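Local coordinates for spindle assembly abnormal protein 6 homolog (Drosophila melanogaster, PDB 5AL7), which serves as the central scaffold of the centriole, forming homodimers, nine of which build the cartwheel that sets the organelle's ninefold symmetry, at residues 87-93 / 152-156. The protein carries 1 engineered substitution. Residues are numbered along the deposited sequence; the frame is centred on the assembly and turned at random.
Sequences LKQDQSL and LSLPC
A single glutamine side-chain amide meets the backbone of a strand residue with two hydrogen bonds, much as a neighbouring strand would: Q91 pairs with both backbone polar groups of S153, the S153 N-H donating to Q91 OE1 (3.0 Å, 166° at the hydrogen) and Q91 NE2 donating to S153 O (3.1 Å, 151°). The side chain (chi1 m, chi2 t, chi3 76°) spans backbones whose nearest CA atoms are Q91 to L152, 7.8 Å, and L87 to L154, 7.9 Å. Q91 (phi/psi -105/10) is the first residue to leave helical angles, and a Schellman motif ends the helix: S92, at phi/psi 55/47, is C-prime, with L93 N to K88 O at 3.0 Å and a weak S92 N to Q89 O bond of 3.3 Å. K88 NZ also reaches L93 O at 2.9 Å. Beside the polar pair, L87 (m, t) packs on the extended 152-156 segment (S153 phi/psi -125/106), with CD1 3.7 Å from L154 CD2 and CD2 3.9 Å from P155 CD. At the other end L93 CD2 lies 4.3 Å from L152 CD1, so apolar contacts border the amide pair. The pairing ties the end of helix 81-90 to strand 149-158 within the SAS-6 N-terminal head domain. This strand bonds through the L152 and L154 backbones to F140 and L138 of antiparallel strand 136-142; L87 also touches V79 of strand 70-80, while L152 and L154 pack against F100 of helix 97-113.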
# COMPACT_ATOMS: atom_id res chain seq x y z
N LEU A 87 -6.82 23.57 25.61
CA LEU A 87 -8.03 22.77 25.70
C LEU A 87 -8.52 22.68 27.13
O LEU A 87 -9.73 22.76 27.41
CB LEU A 87 -7.80 21.36 25.18
CG LEU A 87 -7.67 21.21 23.67
CD1 LEU A 87 -6.89 19.96 23.36
CD2 LEU A 87 -9.05 21.17 23.02
N LYS A 88 -7.56 22.54 28.04
CA LYS A 88 -7.84 22.40 29.45
C LYS A 88 -8.53 23.65 29.99
O LYS A 88 -9.52 23.55 30.70
CB LYS A 88 -6.53 22.12 30.20
CG LYS A 88 -6.69 21.71 31.65
CD LYS A 88 -5.41 21.10 32.18
CE LYS A 88 -5.47 20.95 33.69
NZ LYS A 88 -6.52 19.97 34.11
N GLN A 89 -8.04 24.81 29.57
CA GLN A 89 -8.65 26.07 29.98
C GLN A 89 -10.04 26.25 29.36
O GLN A 89 -11.03 26.43 30.08
CB GLN A 89 -7.77 27.25 29.57
CG GLN A 89 -8.40 28.60 29.84
CD GLN A 89 -7.76 29.33 30.99
OE1 GLN A 89 -7.22 28.71 31.92
NE2 GLN A 89 -7.82 30.66 30.96
N ASP A 90 -10.10 26.18 28.04
CA ASP A 90 -11.32 26.45 27.30
C ASP A 90 -12.48 25.52 27.67
O ASP A 90 -13.62 25.95 27.76
CB ASP A 90 -11.02 26.38 25.80
CG ASP A 90 -12.16 26.90 24.95
OD1 ASP A 90 -12.46 28.12 25.04
OD2 ASP A 90 -12.73 26.10 24.17
N GLN A 91 -12.19 24.23 27.85
CA GLN A 91 -13.24 23.26 28.12
C GLN A 91 -13.31 22.80 29.56
O GLN A 91 -14.02 21.84 29.87
CB GLN A 91 -13.07 22.05 27.22
CG GLN A 91 -13.76 22.26 25.91
CD GLN A 91 -13.22 21.38 24.84
OE1 GLN A 91 -13.51 20.19 24.79
NE2 GLN A 91 -12.41 21.97 23.96
N SER A 92 -12.57 23.49 30.42
CA SER A 92 -12.60 23.23 31.85
C SER A 92 -12.31 21.76 32.16
O SER A 92 -13.03 21.13 32.93
CB SER A 92 -13.96 23.63 32.43
OG SER A 92 -14.28 24.97 32.10
N LEU A 93 -11.27 21.22 31.53
CA LEU A 93 -10.86 19.85 31.78
C LEU A 93 -10.12 19.76 33.10
O LEU A 93 -9.27 20.61 33.40
CB LEU A 93 -9.97 19.31 30.66
CG LEU A 93 -10.65 19.10 29.30
CD1 LEU A 93 -9.62 19.12 28.18
CD2 LEU A 93 -11.45 17.82 29.28
N LEU A 152 -16.13 16.23 24.58
CA LEU A 152 -14.84 16.76 24.17
C LEU A 152 -14.87 17.26 22.74
O LEU A 152 -15.42 16.60 21.86
CB LEU A 152 -13.76 15.69 24.36
CG LEU A 152 -12.32 16.10 24.07
CD1 LEU A 152 -11.83 17.10 25.10
CD2 LEU A 152 -11.44 14.85 24.05
N SER A 153 -14.31 18.44 22.51
CA SER A 153 -14.24 19.03 21.18
C SER A 153 -12.77 19.38 20.79
O SER A 153 -12.20 20.35 21.28
CB SER A 153 -15.15 20.25 21.15
OG SER A 153 -15.19 20.83 19.86
N LEU A 154 -12.16 18.59 19.90
CA LEU A 154 -10.75 18.78 19.51
C LEU A 154 -10.60 19.47 18.15
O LEU A 154 -11.25 19.10 17.18
CB LEU A 154 -10.03 17.43 19.44
CG LEU A 154 -9.85 16.62 20.72
CD1 LEU A 154 -9.38 15.23 20.38
CD2 LEU A 154 -8.91 17.30 21.66
N PRO A 155 -9.67 20.44 18.05
CA PRO A 155 -9.41 21.14 16.79
C PRO A 155 -8.83 20.20 15.74
O PRO A 155 -7.73 19.68 15.92
CB PRO A 155 -8.41 22.23 17.18
CG PRO A 155 -8.41 22.27 18.65
CD PRO A 155 -8.78 20.91 19.12
N CYS A 156 -9.61 19.94 14.71
CA CYS A 156 -9.25 19.01 13.64
C CYS A 156 -8.90 19.71 12.33
O CYS A 156 -9.44 20.76 12.01
CB CYS A 156 -10.38 18.02 13.40
SG CYS A 156 -9.81 16.51 12.72